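Local coordinates for BRO1 protein (Saccharomyces cerevisiae, PDB 1ZB1) that acts in sorting cargo proteins into intralumenal vesicles of the multivesicular body and recruits the DOA4 deubiquitinase to endosomes, at residues A[13-18]-A[130-135]; A[64-69]-A[134-139]; A[124-129]-A[156-161]. All coordinates share one frame; numbering follows the deposited sequence.

Contact 1 of 3, residues A[13-18]-A[130-135]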
# COMPACT_ATOMS: atom_id res chain seq x y z
N LEU A 13 -0.92 -8.57 -1.41
CA LEU A 13 0.49 -8.43 -1.77
C LEU A 13 1.31 -9.64 -1.30
O LEU A 13 0.92 -10.34 -0.36
CB LEU A 13 1.06 -7.13 -1.18
CG LEU A 13 0.33 -5.84 -1.62
CD1 LEU A 13 1.07 -4.63 -1.08
CD2 LEU A 13 0.25 -5.77 -3.13
N LYS A 14 2.43 -9.89 -1.95
CA LYS A 14 3.27 -11.04 -1.62
C LYS A 14 4.57 -10.70 -0.92
O LYS A 14 5.21 -9.69 -1.23
CB LYS A 14 3.59 -11.83 -2.89
CG LYS A 14 2.35 -12.38 -3.60
CD LYS A 14 1.64 -13.38 -2.71
CE LYS A 14 0.43 -13.98 -3.40
NZ LYS A 14 -0.30 -14.95 -2.53
N LEU A 15 4.95 -11.55 0.03
CA LEU A 15 6.20 -11.38 0.78
C LEU A 15 7.37 -11.94 -0.03
O LEU A 15 7.17 -12.76 -0.93
CB LEU A 15 6.14 -12.16 2.10
CG LEU A 15 5.17 -11.73 3.20
CD1 LEU A 15 5.15 -12.80 4.33
CD2 LEU A 15 5.61 -10.37 3.74
N LYS A 16 8.58 -11.49 0.29
CA LYS A 16 9.77 -12.01 -0.36
C LYS A 16 10.34 -13.06 0.60
O LYS A 16 10.49 -12.80 1.79
CB LYS A 16 10.81 -10.90 -0.59
CG LYS A 16 10.37 -9.81 -1.58
CD LYS A 16 11.35 -8.64 -1.60
CE LYS A 16 12.75 -9.06 -2.06
NZ LYS A 16 12.69 -9.81 -3.36
N ASP A 17 10.65 -14.25 0.09
CA ASP A 17 11.22 -15.29 0.93
C ASP A 17 12.73 -15.09 1.04
O ASP A 17 13.32 -14.39 0.22
CB ASP A 17 10.94 -16.69 0.36
CG ASP A 17 9.45 -17.02 0.33
OD1 ASP A 17 8.71 -16.50 1.19
OD2 ASP A 17 9.03 -17.82 -0.54
N THR A 18 13.34 -15.69 2.05
CA THR A 18 14.79 -15.58 2.25
C THR A 18 15.33 -16.90 2.77
O THR A 18 14.60 -17.71 3.35
CB THR A 18 15.14 -14.49 3.29
OG1 THR A 18 16.56 -14.37 3.40
CG2 THR A 18 14.57 -14.86 4.68
N ALA A 130 6.33 -3.38 4.76
CA ALA A 130 5.25 -2.70 4.05
C ALA A 130 4.13 -3.69 3.72
O ALA A 130 2.94 -3.40 3.92
CB ALA A 130 5.78 -2.06 2.76
N VAL A 131 4.51 -4.86 3.22
CA VAL A 131 3.51 -5.88 2.88
C VAL A 131 2.76 -6.32 4.15
O VAL A 131 1.54 -6.47 4.13
CB VAL A 131 4.17 -7.13 2.24
CG1 VAL A 131 3.15 -8.26 2.12
CG2 VAL A 131 4.70 -6.78 0.84
N ILE A 132 3.49 -6.52 5.23
CA ILE A 132 2.87 -6.95 6.48
C ILE A 132 1.84 -5.92 6.97
O ILE A 132 0.81 -6.28 7.53
CB ILE A 132 3.93 -7.24 7.56
CG1 ILE A 132 4.78 -8.45 7.11
CG2 ILE A 132 3.26 -7.56 8.90
CD1 ILE A 132 5.99 -8.73 7.98
N PHE A 133 2.10 -4.63 6.75
CA PHE A 133 1.13 -3.63 7.16
C PHE A 133 -0.17 -3.84 6.38
O PHE A 133 -1.25 -3.66 6.92
CB PHE A 133 1.66 -2.20 6.93
CG PHE A 133 2.53 -1.67 8.05
CD1 PHE A 133 2.07 -1.66 9.37
CD2 PHE A 133 3.79 -1.14 7.77
CE1 PHE A 133 2.85 -1.13 10.40
CE2 PHE A 133 4.59 -0.61 8.79
CZ PHE A 133 4.12 -0.60 10.11
N THR A 134 -0.08 -4.22 5.10
CA THR A 134 -1.30 -4.45 4.33
C THR A 134 -2.01 -5.72 4.81
O THR A 134 -3.23 -5.84 4.71
CB THR A 134 -1.05 -4.55 2.79
OG1 THR A 134 -0.37 -5.77 2.47
CG2 THR A 134 -0.20 -3.36 2.32
N GLN A 135 -1.24 -6.68 5.34
CA GLN A 135 -1.85 -7.91 5.84
C GLN A 135 -2.58 -7.65 7.15
O GLN A 135 -3.63 -8.25 7.42
CB GLN A 135 -0.78 -9.00 6.02
CG GLN A 135 -0.07 -9.37 4.72
CD GLN A 135 0.99 -10.43 4.90
OE1 GLN A 135 1.73 -10.43 5.89
NE2 GLN A 135 1.09 -11.34 3.94
O HOH W 1 -1.78 -7.78 1.36
O HOH W 2 -0.70 -10.93 1.64
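The flat group that takes part here is the carboxamide of Q135. Q135 NE2 lies 4.2 Å from L15 CG, and the two side chains cross obliquely. Q135 NE2 also donates to a water at 2.9 Å. That water donates to L13 O at 2.6 Å, so it bridges loop 13-18 to helix 118-139. A second water works from the other end of L13. It accepts from L13 N at 3.0 Å and donates to T134 OG1 at 2.7 Å. T134 OG1 is turned in between its own backbone N and carbonyl carbon (chi1 71°). From there T134 OG1 donates to V131 O at 2.6 Å, in the carbonyl plane on a lone pair. V131 O also accepts from Q135 N. The rest of the contact is mainly apolar. L15 CD2 comes in obliquely on V131 CG1 at 3.6 Å and also reaches I132 CG1. L13 crosses T134 at about a right angle and sets CD1 against CG2 of that residue. V131 CG2 lies against K14 O. The contact lays the N-terminal loop of the Bro1 domain on helix 118-139. Between these segments the direct contact is van der Waals packing, and the polar link runs through two waters.

Contact 2 of 3, residues A[64-69]-A[134-139]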
# COMPACT_ATOMS: atom_id res chain seq x y z
N ALA A 64 1.95 -14.48 13.65
CA ALA A 64 0.77 -13.77 13.19
C ALA A 64 1.22 -12.39 12.71
O ALA A 64 2.25 -11.89 13.16
CB ALA A 64 -0.25 -13.64 14.32
N PRO A 65 0.46 -11.75 11.82
CA PRO A 65 0.80 -10.43 11.28
C PRO A 65 1.38 -9.35 12.20
O PRO A 65 2.47 -8.84 11.94
CB PRO A 65 -0.49 -9.99 10.60
CG PRO A 65 -1.02 -11.28 10.06
CD PRO A 65 -0.82 -12.22 11.26
N SER A 66 0.68 -8.99 13.27
CA SER A 66 1.21 -7.95 14.15
C SER A 66 2.51 -8.34 14.84
O SER A 66 3.42 -7.51 14.98
CB SER A 66 0.17 -7.53 15.19
OG SER A 66 -0.85 -6.76 14.56
N SER A 67 2.61 -9.61 15.23
CA SER A 67 3.81 -10.12 15.89
C SER A 67 4.95 -10.23 14.86
O SER A 67 6.10 -9.91 15.17
CB SER A 67 3.51 -11.48 16.52
OG SER A 67 4.61 -11.95 17.30
N LEU A 68 4.62 -10.68 13.65
CA LEU A 68 5.61 -10.81 12.58
C LEU A 68 6.17 -9.42 12.24
O LEU A 68 7.37 -9.25 12.02
CB LEU A 68 4.95 -11.41 11.33
CG LEU A 68 5.88 -11.68 10.13
CD1 LEU A 68 6.87 -12.79 10.49
CD2 LEU A 68 5.04 -12.10 8.93
N SER A 69 5.29 -8.42 12.21
CA SER A 69 5.66 -7.03 11.93
C SER A 69 6.66 -6.54 12.97
O SER A 69 7.71 -5.95 12.65
CB SER A 69 4.39 -6.16 11.96
OG SER A 69 4.70 -4.78 11.85
N THR A 134 -0.08 -4.22 5.10
CA THR A 134 -1.30 -4.45 4.33
C THR A 134 -2.01 -5.72 4.81
O THR A 134 -3.23 -5.84 4.71
CB THR A 134 -1.05 -4.55 2.79
OG1 THR A 134 -0.37 -5.77 2.47
CG2 THR A 134 -0.20 -3.36 2.32
N GLN A 135 -1.24 -6.68 5.34
CA GLN A 135 -1.85 -7.91 5.84
C GLN A 135 -2.58 -7.65 7.15
O GLN A 135 -3.63 -8.25 7.42
CB GLN A 135 -0.78 -9.00 6.02
CG GLN A 135 -0.07 -9.37 4.72
CD GLN A 135 0.99 -10.43 4.90
OE1 GLN A 135 1.73 -10.43 5.89
NE2 GLN A 135 1.09 -11.34 3.94
N ILE A 136 -2.05 -6.73 7.96
CA ILE A 136 -2.69 -6.39 9.22
C ILE A 136 -4.01 -5.69 8.89
O ILE A 136 -5.03 -5.95 9.51
CB ILE A 136 -1.77 -5.46 10.08
CG1 ILE A 136 -0.51 -6.23 10.51
CG2 ILE A 136 -2.53 -4.98 11.33
CD1 ILE A 136 0.53 -5.37 11.24
N ALA A 137 -3.98 -4.81 7.88
CA ALA A 137 -5.17 -4.08 7.46
C ALA A 137 -6.24 -5.06 6.97
O ALA A 137 -7.42 -4.90 7.28
CB ALA A 137 -4.83 -3.09 6.35
N ARG A 138 -5.82 -6.06 6.21
CA ARG A 138 -6.75 -7.06 5.69
C ARG A 138 -7.41 -7.82 6.83
O ARG A 138 -8.62 -8.03 6.83
CB ARG A 138 -6.01 -8.05 4.78
CG ARG A 138 -6.92 -9.06 4.11
CD ARG A 138 -6.12 -10.05 3.28
NE ARG A 138 -6.97 -10.87 2.42
CZ ARG A 138 -7.57 -10.43 1.32
NH1 ARG A 138 -7.42 -9.17 0.94
NH2 ARG A 138 -8.33 -11.25 0.59
N GLU A 139 -6.59 -8.23 7.79
CA GLU A 139 -7.04 -8.99 8.95
C GLU A 139 -7.99 -8.22 9.86
O GLU A 139 -8.86 -8.82 10.49
CB GLU A 139 -5.81 -9.46 9.75
CG GLU A 139 -6.09 -10.50 10.81
CD GLU A 139 -4.81 -11.04 11.44
OE1 GLU A 139 -4.06 -10.24 12.03
OE2 GLU A 139 -4.56 -12.26 11.33
O HOH W 3 -1.96 -9.71 13.79
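I136 is the central side chain of this contact. From CB, the branch point, I136 CG1 stands beside the backbone N (chi1 -66°) and touches P65 CB at 3.8 Å. I136 CG2, anti to the backbone N, faces S66 OG at 4.1 Å. The chain then runs on extended (chi2 174°), so CD1 carries on to S66 and S69. I136 CD1 lies 3.9 Å from S66 OG and 4.0 Å from S69 CB. E139 approaches the same proline from a different direction, roughly at right angles to that of I136. Its side chain crosses P65 at about a right angle and brings the carboxylate against the ring, with E139 OE2 3.7 Å from P65 CD and E139 OE1 close to CB and CG. The polar link is one water. It accepts from S66 N at 2.8 Å and donates to E139 OE1 at 2.8 Å. S66 is in the first turn after the N-cap A64, so the glutamate charge would probably be eased by that helix end. N151 of helix 146-165 also touches the I136 side chain. The axes of segments 65-69 and 134-139 come within 9.6 Å, at 161°. This is antiparallel helix packing, in which the start of helix 65-86 meets the end of helix 118-139 within the largely helical Bro1 domain.

Contact 3 of 3, residues A[124-129]-A[156-161]; sequences CTLFNI and FSCFEY
N128 OD1 is the best-held polar atom here, with one hydrogen bond gripping it, from K16 N of the N-terminal loop. It also lies in the plane of the F127 ring, at the ring edge. N128 itself points away from helix 156-161, so the contact proper is carried by apolar and aromatic groups. F127 also starts away from that helix. With CG anti to the backbone N (chi1 -179°), its ring ends nearer and offers one face to F159. The two rings form a T-shaped stack. The edge of F159 points at the face of F127, with planes at 76° and the centroids of the F127 and F159 rings 5.7 Å apart. F159 CE1 sits 3.9 Å above the F127 ring plane, offset toward the rim, and is 4.0 Å from F127 CE2. L126 makes the second group of contacts. L126 CD1 meets C158 CB at 3.8 Å and C158 SG at 3.9 Å. L126 CD2 meets Y161 CD2 at 3.6 Å, and the two side chains cross at about a right angle. I129 CG2 closes on C158 SG from the next turn, at 4.0 Å. W349 of helix 349-371 packs on both L126 and C158, and its ring also meets that of Y161. The helix segments run antiparallel at 154°, with axes 9.1 Å apart. No hydrogen bond crosses between them. The pair therefore depends on buried apolar packing and one edge-to-face aromatic contact, while N128 turns its OD1 to the backbone N-H of K16 in the N-terminal loop.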
# COMPACT_ATOMS: atom_id res chain seq x y z
N CYS A 124 15.06 -5.33 1.48
CA CYS A 124 14.19 -6.51 1.41
C CYS A 124 13.33 -6.63 2.67
O CYS A 124 12.13 -6.94 2.60
CB CYS A 124 15.02 -7.77 1.20
SG CYS A 124 15.70 -7.92 -0.48
N THR A 125 13.93 -6.37 3.83
CA THR A 125 13.20 -6.43 5.08
C THR A 125 12.08 -5.36 5.10
O THR A 125 10.95 -5.63 5.51
CB THR A 125 14.15 -6.20 6.28
OG1 THR A 125 15.04 -7.31 6.40
CG2 THR A 125 13.36 -6.03 7.57
N LEU A 126 12.40 -4.14 4.66
CA LEU A 126 11.41 -3.06 4.65
C LEU A 126 10.28 -3.35 3.65
O LEU A 126 9.13 -2.95 3.86
CB LEU A 126 12.08 -1.71 4.35
CG LEU A 126 11.17 -0.49 4.21
CD1 LEU A 126 10.22 -0.38 5.42
CD2 LEU A 126 12.04 0.76 4.10
N PHE A 127 10.61 -4.03 2.57
CA PHE A 127 9.60 -4.39 1.58
C PHE A 127 8.57 -5.30 2.29
O PHE A 127 7.35 -5.13 2.13
CB PHE A 127 10.24 -5.14 0.41
CG PHE A 127 9.27 -5.53 -0.68
CD1 PHE A 127 8.51 -6.69 -0.57
CD2 PHE A 127 9.12 -4.73 -1.81
CE1 PHE A 127 7.61 -7.05 -1.57
CE2 PHE A 127 8.21 -5.07 -2.82
CZ PHE A 127 7.45 -6.23 -2.71
N ASN A 128 9.06 -6.25 3.07
CA ASN A 128 8.16 -7.16 3.78
C ASN A 128 7.38 -6.43 4.88
O ASN A 128 6.22 -6.74 5.14
CB ASN A 128 8.95 -8.35 4.34
CG ASN A 128 9.24 -9.41 3.27
OD1 ASN A 128 8.70 -9.34 2.17
ND2 ASN A 128 10.09 -10.38 3.59
N ILE A 129 8.02 -5.45 5.52
CA ILE A 129 7.35 -4.66 6.56
C ILE A 129 6.13 -3.96 5.94
O ILE A 129 5.03 -3.96 6.50
CB ILE A 129 8.32 -3.61 7.16
CG1 ILE A 129 9.32 -4.30 8.09
CG2 ILE A 129 7.54 -2.53 7.90
CD1 ILE A 129 10.42 -3.38 8.61
N PHE A 156 1.79 2.57 2.77
CA PHE A 156 2.04 3.62 1.78
C PHE A 156 3.37 4.30 2.08
O PHE A 156 4.22 4.45 1.21
CB PHE A 156 0.86 4.61 1.81
CG PHE A 156 1.09 5.91 1.08
CD1 PHE A 156 1.78 5.95 -0.14
CD2 PHE A 156 0.57 7.10 1.59
CE1 PHE A 156 1.93 7.15 -0.83
CE2 PHE A 156 0.72 8.31 0.90
CZ PHE A 156 1.40 8.34 -0.32
N SER A 157 3.55 4.70 3.33
CA SER A 157 4.78 5.36 3.76
C SER A 157 6.04 4.50 3.52
O SER A 157 7.06 5.00 3.07
CB SER A 157 4.66 5.75 5.23
OG SER A 157 5.84 6.38 5.69
N CYS A 158 5.96 3.21 3.85
CA CYS A 158 7.10 2.31 3.66
C CYS A 158 7.50 2.12 2.19
O CYS A 158 8.68 2.18 1.85
CB CYS A 158 6.81 0.94 4.29
SG CYS A 158 6.63 0.97 6.10
N PHE A 159 6.52 1.89 1.32
CA PHE A 159 6.81 1.71 -0.11
C PHE A 159 7.36 2.99 -0.75
O PHE A 159 8.19 2.94 -1.65
CB PHE A 159 5.55 1.27 -0.87
CG PHE A 159 5.21 -0.18 -0.68
CD1 PHE A 159 6.16 -1.17 -0.95
CD2 PHE A 159 3.93 -0.57 -0.27
CE1 PHE A 159 5.85 -2.52 -0.82
CE2 PHE A 159 3.61 -1.92 -0.14
CZ PHE A 159 4.57 -2.90 -0.41
N GLU A 160 6.88 4.13 -0.27
CA GLU A 160 7.32 5.42 -0.76
C GLU A 160 8.80 5.62 -0.43
O GLU A 160 9.58 6.04 -1.28
CB GLU A 160 6.47 6.53 -0.12
CG GLU A 160 6.92 7.94 -0.46
CD GLU A 160 5.97 8.99 0.10
OE1 GLU A 160 5.84 9.08 1.34
OE2 GLU A 160 5.36 9.72 -0.71
N TYR A 161 9.18 5.32 0.81
CA TYR A 161 10.57 5.46 1.25
C TYR A 161 11.47 4.55 0.43
O TYR A 161 12.59 4.92 0.06
CB TYR A 161 10.69 5.10 2.73
CG TYR A 161 12.10 5.23 3.28
CD1 TYR A 161 12.55 6.42 3.84
CD2 TYR A 161 12.99 4.15 3.23
CE1 TYR A 161 13.84 6.54 4.34
CE2 TYR A 161 14.29 4.26 3.72
CZ TYR A 161 14.71 5.46 4.28
OH TYR A 161 15.98 5.58 4.80

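All three contacts use helix 118-139. Contact 3 uses 124-129, contact 1 the following 130-135, and contact 2 134-139 at the C-terminal end. Contacts 1 and 2 share T134 and Q135, and their centres are 9 Å apart. I132 joins them, with I132 CG2 3.6 Å from S69 CB. Contacts 1 and 3 are also 9 Å apart between centres. There A130 CB lies 3.5 Å from F159 CZ, and L15 CA packs 3.5 Å from N128 OD1. Contacts 2 and 3 do not touch; their nearest atoms are about 5 Å apart. The helix is thus packed by loop 13-18, helix 65-86 and helix 146-165 together.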